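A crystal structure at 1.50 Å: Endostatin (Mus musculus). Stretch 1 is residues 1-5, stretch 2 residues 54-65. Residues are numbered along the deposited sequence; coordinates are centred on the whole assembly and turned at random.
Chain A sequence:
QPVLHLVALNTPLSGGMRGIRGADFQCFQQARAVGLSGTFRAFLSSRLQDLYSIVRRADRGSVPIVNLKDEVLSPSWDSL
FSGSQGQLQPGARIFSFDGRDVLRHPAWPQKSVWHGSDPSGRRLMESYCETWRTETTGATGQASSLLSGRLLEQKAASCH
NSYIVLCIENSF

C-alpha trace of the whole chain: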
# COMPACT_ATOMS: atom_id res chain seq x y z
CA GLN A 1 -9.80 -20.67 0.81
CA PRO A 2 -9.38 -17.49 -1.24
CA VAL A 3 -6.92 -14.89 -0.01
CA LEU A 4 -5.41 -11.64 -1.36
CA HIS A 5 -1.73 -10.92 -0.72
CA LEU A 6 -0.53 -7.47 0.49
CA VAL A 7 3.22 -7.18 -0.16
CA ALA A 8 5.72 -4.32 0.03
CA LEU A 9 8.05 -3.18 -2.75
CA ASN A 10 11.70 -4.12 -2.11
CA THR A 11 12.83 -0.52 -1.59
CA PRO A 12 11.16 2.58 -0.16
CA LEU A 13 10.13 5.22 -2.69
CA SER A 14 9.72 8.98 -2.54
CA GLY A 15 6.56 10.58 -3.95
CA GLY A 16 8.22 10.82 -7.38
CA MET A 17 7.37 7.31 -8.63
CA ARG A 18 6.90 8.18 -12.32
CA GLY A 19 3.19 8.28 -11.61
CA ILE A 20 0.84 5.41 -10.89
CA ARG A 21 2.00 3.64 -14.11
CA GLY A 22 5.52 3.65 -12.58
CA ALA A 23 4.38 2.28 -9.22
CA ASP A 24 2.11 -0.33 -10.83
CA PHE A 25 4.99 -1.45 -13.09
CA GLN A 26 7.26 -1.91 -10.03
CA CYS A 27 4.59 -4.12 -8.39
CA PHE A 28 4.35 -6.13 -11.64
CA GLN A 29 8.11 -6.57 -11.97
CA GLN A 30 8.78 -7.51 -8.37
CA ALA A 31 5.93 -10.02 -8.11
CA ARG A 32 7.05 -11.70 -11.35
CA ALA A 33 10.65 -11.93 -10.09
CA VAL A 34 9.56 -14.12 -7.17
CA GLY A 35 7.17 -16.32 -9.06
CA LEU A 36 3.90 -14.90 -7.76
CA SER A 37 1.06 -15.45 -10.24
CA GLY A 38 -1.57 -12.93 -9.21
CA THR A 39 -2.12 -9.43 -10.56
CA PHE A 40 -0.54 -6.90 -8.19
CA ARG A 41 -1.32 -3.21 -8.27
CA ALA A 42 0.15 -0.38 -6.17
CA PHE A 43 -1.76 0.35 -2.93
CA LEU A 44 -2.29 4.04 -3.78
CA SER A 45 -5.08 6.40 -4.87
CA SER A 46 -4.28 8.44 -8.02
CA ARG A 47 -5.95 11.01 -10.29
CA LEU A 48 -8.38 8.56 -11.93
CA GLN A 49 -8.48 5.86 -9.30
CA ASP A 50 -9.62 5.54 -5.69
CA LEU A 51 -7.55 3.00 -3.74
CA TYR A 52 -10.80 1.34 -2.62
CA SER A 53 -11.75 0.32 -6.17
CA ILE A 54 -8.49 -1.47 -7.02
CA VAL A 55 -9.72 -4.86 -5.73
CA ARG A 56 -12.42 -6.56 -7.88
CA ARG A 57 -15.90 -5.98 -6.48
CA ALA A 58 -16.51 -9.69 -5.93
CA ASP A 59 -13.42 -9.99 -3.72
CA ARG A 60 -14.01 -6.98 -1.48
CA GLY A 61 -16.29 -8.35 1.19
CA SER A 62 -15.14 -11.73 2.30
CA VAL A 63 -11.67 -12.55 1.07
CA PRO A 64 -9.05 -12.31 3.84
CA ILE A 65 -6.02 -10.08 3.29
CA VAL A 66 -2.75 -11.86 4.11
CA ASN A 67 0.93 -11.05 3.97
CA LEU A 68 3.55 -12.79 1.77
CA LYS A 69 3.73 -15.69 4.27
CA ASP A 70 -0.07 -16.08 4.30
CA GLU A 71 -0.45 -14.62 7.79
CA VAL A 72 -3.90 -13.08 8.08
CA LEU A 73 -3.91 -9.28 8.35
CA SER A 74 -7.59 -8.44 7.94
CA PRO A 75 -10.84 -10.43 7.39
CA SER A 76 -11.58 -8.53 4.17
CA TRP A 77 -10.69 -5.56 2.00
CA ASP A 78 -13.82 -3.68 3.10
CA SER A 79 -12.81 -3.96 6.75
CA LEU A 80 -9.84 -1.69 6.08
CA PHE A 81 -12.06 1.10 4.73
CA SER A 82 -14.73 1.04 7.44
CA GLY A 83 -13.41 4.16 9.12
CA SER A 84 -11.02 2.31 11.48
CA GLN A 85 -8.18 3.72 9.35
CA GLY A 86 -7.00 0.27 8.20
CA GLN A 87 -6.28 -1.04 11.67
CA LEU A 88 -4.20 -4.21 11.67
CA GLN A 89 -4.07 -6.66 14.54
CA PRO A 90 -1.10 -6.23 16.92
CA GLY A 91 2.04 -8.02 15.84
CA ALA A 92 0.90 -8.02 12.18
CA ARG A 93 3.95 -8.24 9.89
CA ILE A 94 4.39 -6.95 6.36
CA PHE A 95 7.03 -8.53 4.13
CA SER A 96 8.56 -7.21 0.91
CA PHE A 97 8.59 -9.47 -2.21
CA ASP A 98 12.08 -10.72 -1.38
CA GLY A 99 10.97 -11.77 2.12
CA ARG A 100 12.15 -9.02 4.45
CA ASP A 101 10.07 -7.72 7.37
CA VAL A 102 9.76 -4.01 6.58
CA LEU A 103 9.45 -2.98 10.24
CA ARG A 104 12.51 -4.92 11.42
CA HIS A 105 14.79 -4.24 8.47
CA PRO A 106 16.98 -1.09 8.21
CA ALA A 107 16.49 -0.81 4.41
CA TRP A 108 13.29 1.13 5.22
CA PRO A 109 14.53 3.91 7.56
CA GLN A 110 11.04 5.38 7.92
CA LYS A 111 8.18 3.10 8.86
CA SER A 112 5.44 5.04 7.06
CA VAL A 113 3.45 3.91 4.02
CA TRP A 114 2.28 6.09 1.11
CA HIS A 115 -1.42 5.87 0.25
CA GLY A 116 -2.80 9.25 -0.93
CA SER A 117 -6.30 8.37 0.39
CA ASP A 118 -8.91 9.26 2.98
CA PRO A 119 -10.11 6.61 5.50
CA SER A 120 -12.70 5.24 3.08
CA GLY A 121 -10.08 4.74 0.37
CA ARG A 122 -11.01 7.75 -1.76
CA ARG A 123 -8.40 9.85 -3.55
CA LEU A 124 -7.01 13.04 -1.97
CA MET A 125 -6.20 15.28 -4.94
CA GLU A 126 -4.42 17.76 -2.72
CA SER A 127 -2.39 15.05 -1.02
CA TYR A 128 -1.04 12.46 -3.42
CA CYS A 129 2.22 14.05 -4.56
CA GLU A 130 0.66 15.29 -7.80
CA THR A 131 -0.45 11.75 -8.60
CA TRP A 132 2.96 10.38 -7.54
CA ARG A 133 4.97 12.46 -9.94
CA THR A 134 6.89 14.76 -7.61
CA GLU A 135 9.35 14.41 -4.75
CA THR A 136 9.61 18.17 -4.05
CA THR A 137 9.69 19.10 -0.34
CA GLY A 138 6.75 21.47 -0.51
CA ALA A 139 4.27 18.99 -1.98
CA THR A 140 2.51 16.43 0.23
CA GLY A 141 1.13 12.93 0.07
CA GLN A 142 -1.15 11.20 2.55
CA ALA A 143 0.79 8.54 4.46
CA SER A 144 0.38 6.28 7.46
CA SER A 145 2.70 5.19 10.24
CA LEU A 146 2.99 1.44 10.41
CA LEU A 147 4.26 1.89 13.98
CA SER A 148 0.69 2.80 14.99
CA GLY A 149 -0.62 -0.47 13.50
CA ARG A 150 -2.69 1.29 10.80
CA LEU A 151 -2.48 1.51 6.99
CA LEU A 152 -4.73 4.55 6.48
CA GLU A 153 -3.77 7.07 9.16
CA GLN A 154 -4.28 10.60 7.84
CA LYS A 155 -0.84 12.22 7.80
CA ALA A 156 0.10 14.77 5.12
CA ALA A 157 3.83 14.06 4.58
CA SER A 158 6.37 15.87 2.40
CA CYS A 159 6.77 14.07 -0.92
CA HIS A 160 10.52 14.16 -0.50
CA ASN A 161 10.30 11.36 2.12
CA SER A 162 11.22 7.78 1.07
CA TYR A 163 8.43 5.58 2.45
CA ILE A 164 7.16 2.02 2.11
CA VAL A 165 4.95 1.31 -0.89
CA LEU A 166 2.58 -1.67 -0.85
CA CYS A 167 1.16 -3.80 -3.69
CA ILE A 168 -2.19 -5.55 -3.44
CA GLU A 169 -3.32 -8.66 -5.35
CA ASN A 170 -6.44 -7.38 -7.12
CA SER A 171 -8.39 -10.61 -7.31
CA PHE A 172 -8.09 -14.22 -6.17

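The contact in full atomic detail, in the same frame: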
# COMPACT_ATOMS: atom_id res chain seq x y z
N GLN A 1 -9.52 -21.93 0.04
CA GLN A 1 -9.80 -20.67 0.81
C GLN A 1 -9.16 -19.49 0.07
O GLN A 1 -7.95 -19.38 0.01
CB GLN A 1 -9.20 -20.73 2.21
CG GLN A 1 -9.26 -19.41 2.97
CD GLN A 1 -10.68 -18.96 3.23
OE1 GLN A 1 -11.45 -19.67 3.85
NE2 GLN A 1 -11.05 -17.79 2.72
N PRO A 2 -9.98 -18.62 -0.53
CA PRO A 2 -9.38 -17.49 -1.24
C PRO A 2 -8.72 -16.51 -0.30
O PRO A 2 -9.16 -16.34 0.84
CB PRO A 2 -10.57 -16.86 -1.96
CG PRO A 2 -11.71 -17.17 -1.09
CD PRO A 2 -11.45 -18.62 -0.68
N VAL A 3 -7.65 -15.90 -0.78
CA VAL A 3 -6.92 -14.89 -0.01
C VAL A 3 -6.35 -13.89 -1.02
O VAL A 3 -6.21 -14.21 -2.19
CB VAL A 3 -5.71 -15.49 0.75
CG1 VAL A 3 -6.16 -16.46 1.83
CG2 VAL A 3 -4.76 -16.14 -0.21
N LEU A 4 -6.03 -12.69 -0.55
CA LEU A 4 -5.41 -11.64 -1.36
C LEU A 4 -4.14 -11.25 -0.63
O LEU A 4 -4.17 -10.92 0.56
CB LEU A 4 -6.31 -10.41 -1.48
CG LEU A 4 -7.65 -10.58 -2.20
CD1 LEU A 4 -8.39 -9.24 -2.19
CD2 LEU A 4 -7.42 -11.07 -3.63
N HIS A 5 -3.01 -11.28 -1.33
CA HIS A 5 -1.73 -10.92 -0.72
C HIS A 5 -1.43 -9.40 -0.75
O HIS A 5 -1.64 -8.73 -1.78
CB HIS A 5 -0.58 -11.68 -1.39
CG HIS A 5 -0.66 -13.16 -1.21
ND1 HIS A 5 -1.40 -13.98 -2.03
CD2 HIS A 5 -0.10 -13.98 -0.27
CE1 HIS A 5 -1.31 -15.23 -1.62
NE2 HIS A 5 -0.53 -15.26 -0.56
N ILE A 54 -9.54 -0.65 -6.40
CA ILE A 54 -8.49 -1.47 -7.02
C ILE A 54 -8.76 -2.98 -6.97
O ILE A 54 -8.35 -3.70 -7.88
CB ILE A 54 -7.11 -1.16 -6.42
CG1 ILE A 54 -6.65 0.24 -6.83
CG2 ILE A 54 -6.09 -2.18 -6.87
CD1 ILE A 54 -5.32 0.60 -6.23
N VAL A 55 -9.38 -3.44 -5.89
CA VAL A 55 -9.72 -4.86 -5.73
C VAL A 55 -11.09 -5.12 -6.37
O VAL A 55 -12.02 -4.35 -6.16
CB VAL A 55 -9.73 -5.26 -4.23
CG1 VAL A 55 -10.38 -6.63 -4.03
CG2 VAL A 55 -8.29 -5.27 -3.70
N ARG A 56 -11.18 -6.18 -7.19
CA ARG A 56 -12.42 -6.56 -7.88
C ARG A 56 -13.57 -6.58 -6.90
O ARG A 56 -13.44 -7.10 -5.79
CB ARG A 56 -12.29 -7.94 -8.54
N ARG A 57 -14.72 -6.06 -7.33
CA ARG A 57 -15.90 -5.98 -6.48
C ARG A 57 -16.26 -7.29 -5.77
O ARG A 57 -16.58 -7.29 -4.58
CB ARG A 57 -17.11 -5.44 -7.27
N ALA A 58 -16.17 -8.40 -6.50
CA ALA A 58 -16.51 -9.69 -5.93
C ALA A 58 -15.58 -10.16 -4.81
O ALA A 58 -15.97 -11.00 -3.99
CB ALA A 58 -16.57 -10.73 -7.02
N ASP A 59 -14.38 -9.59 -4.74
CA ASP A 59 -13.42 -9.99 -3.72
C ASP A 59 -13.28 -9.01 -2.58
O ASP A 59 -12.44 -9.20 -1.72
CB ASP A 59 -12.05 -10.20 -4.36
CG ASP A 59 -12.03 -11.35 -5.35
OD1 ASP A 59 -12.80 -12.32 -5.15
OD2 ASP A 59 -11.27 -11.29 -6.33
N ARG A 60 -14.13 -8.00 -2.52
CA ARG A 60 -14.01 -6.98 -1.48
C ARG A 60 -14.61 -7.29 -0.12
O ARG A 60 -14.10 -6.82 0.89
CB ARG A 60 -14.63 -5.67 -1.97
CG ARG A 60 -13.99 -5.09 -3.18
CD ARG A 60 -14.64 -3.78 -3.57
NE ARG A 60 -14.12 -3.35 -4.86
CZ ARG A 60 -14.75 -2.52 -5.69
NH1 ARG A 60 -15.94 -2.02 -5.37
NH2 ARG A 60 -14.17 -2.17 -6.83
N GLY A 61 -15.64 -8.12 -0.08
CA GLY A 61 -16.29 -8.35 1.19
C GLY A 61 -15.93 -9.54 2.04
O GLY A 61 -16.11 -9.48 3.24
N SER A 62 -15.39 -10.59 1.46
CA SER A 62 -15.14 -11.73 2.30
C SER A 62 -13.90 -12.52 1.99
O SER A 62 -13.84 -13.71 2.28
CB SER A 62 -16.35 -12.65 2.27
OG SER A 62 -16.63 -13.00 0.93
N VAL A 63 -12.92 -11.87 1.38
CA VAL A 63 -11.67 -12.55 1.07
C VAL A 63 -10.60 -11.99 2.03
O VAL A 63 -10.30 -10.80 2.01
CB VAL A 63 -11.25 -12.37 -0.41
CG1 VAL A 63 -9.92 -13.02 -0.65
CG2 VAL A 63 -12.30 -13.01 -1.33
N PRO A 64 -10.06 -12.83 2.93
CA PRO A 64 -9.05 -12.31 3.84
C PRO A 64 -7.81 -11.74 3.16
O PRO A 64 -7.40 -12.19 2.10
CB PRO A 64 -8.71 -13.52 4.72
CG PRO A 64 -9.10 -14.69 3.91
CD PRO A 64 -10.36 -14.25 3.22
N ILE A 65 -7.24 -10.71 3.78
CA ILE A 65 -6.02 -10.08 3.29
C ILE A 65 -4.90 -10.69 4.11
O ILE A 65 -4.95 -10.68 5.34
CB ILE A 65 -6.02 -8.54 3.52
CG1 ILE A 65 -7.29 -7.90 2.90
CG2 ILE A 65 -4.73 -7.92 2.97
CD1 ILE A 65 -7.43 -8.03 1.38

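The N-terminal stretch of endostatin approaches residues 54-65 in an extended conformation and enters a β-strand at Leu 4 and His 5. The second stretch is irregular through its loop and straightens at its end, so that Val 63, Pro 64 and Ile 65 run alongside Val 3 and Leu 4. The two backbones pair in parallel, with Leu 4 bridged to Ile 65 at a CA-CA separation of 4.9 Å. The pairing is anchored by one hydrogen bond, from Leu 4 N to Pro 64 O at 3.0 Å, with a favourable N-H...O angle of 157°. The same carbonyl lies 3.5 Å from Val 3 CA, so Pro 64 O receives both the amide of Leu 4 and a CA-H...O contact from the preceding residue. A second contact of this kind, between Ile 65 CA and Leu 4 O at 3.4 Å, brings the chains together one step further along. Pro 64 has no amide hydrogen to donate and joins the pairing through its carbonyl; Pro 64 CD lies 3.4 Å from Pro 2 O, which instead accepts a hydrogen bond from Gln 1 NE2.

The loop leading to this segment is braced internally. Asp 59 N donates to Arg 56 O at 2.9 Å, and the extended Arg 60 side chain reaches back to the carbonyl of Val 55, with NE at 2.7 Å from Val 55 O and NH2 making a weak hydrogen bond to the same Val 55 O at 3.1 Å. These bonds tie the middle of the loop to its beginning, where Val 55 directs its side chain toward the first stretch.

Leu 4 dominates the side-chain packing, with 129 Å² covered by the second stretch out of a total of 414 Å² buried on both sides. In its m,t rotamer it places CG 3.7 Å from Val 63 CG1 and CD1 3.8 Å from Val 55 CG1, while its CB lies 3.9 Å from Ile 65 CD1. Leu 4 and Ile 65 project from the same face of the sheet, and the end of Ile 65, with both chi angles near m, comes closer to its partner than its CB direction alone would suggest. The branched aliphatic residues Val 55, Val 63 and Ile 65 thus offer methyl groups to a buried leucine that needs no polar partner. Asp 59 adds its backbone to this pocket, its O lying 4.1 Å from Leu 4 CD1; its carboxylate finds a hydrogen-bonding partner elsewhere in the structure.

Val 63 also serves the start of the chain: its CG1 approaches Val 3 CA at 3.6 Å and Pro 2 CB at 4.1 Å. Toward the surface, Val 3 CG1 packs against Pro 64 CG at 4.0 Å, a modest apolar contact between partly exposed residues. Gln 1 folds its side chain back so that NE2 donates to Pro 2 O at 3.0 Å, with NE2 also 3.6 Å from Pro 64 CD; the bond engages one N-H of the amide at the exposed margin. His 5, by contrast, points away from the second stretch.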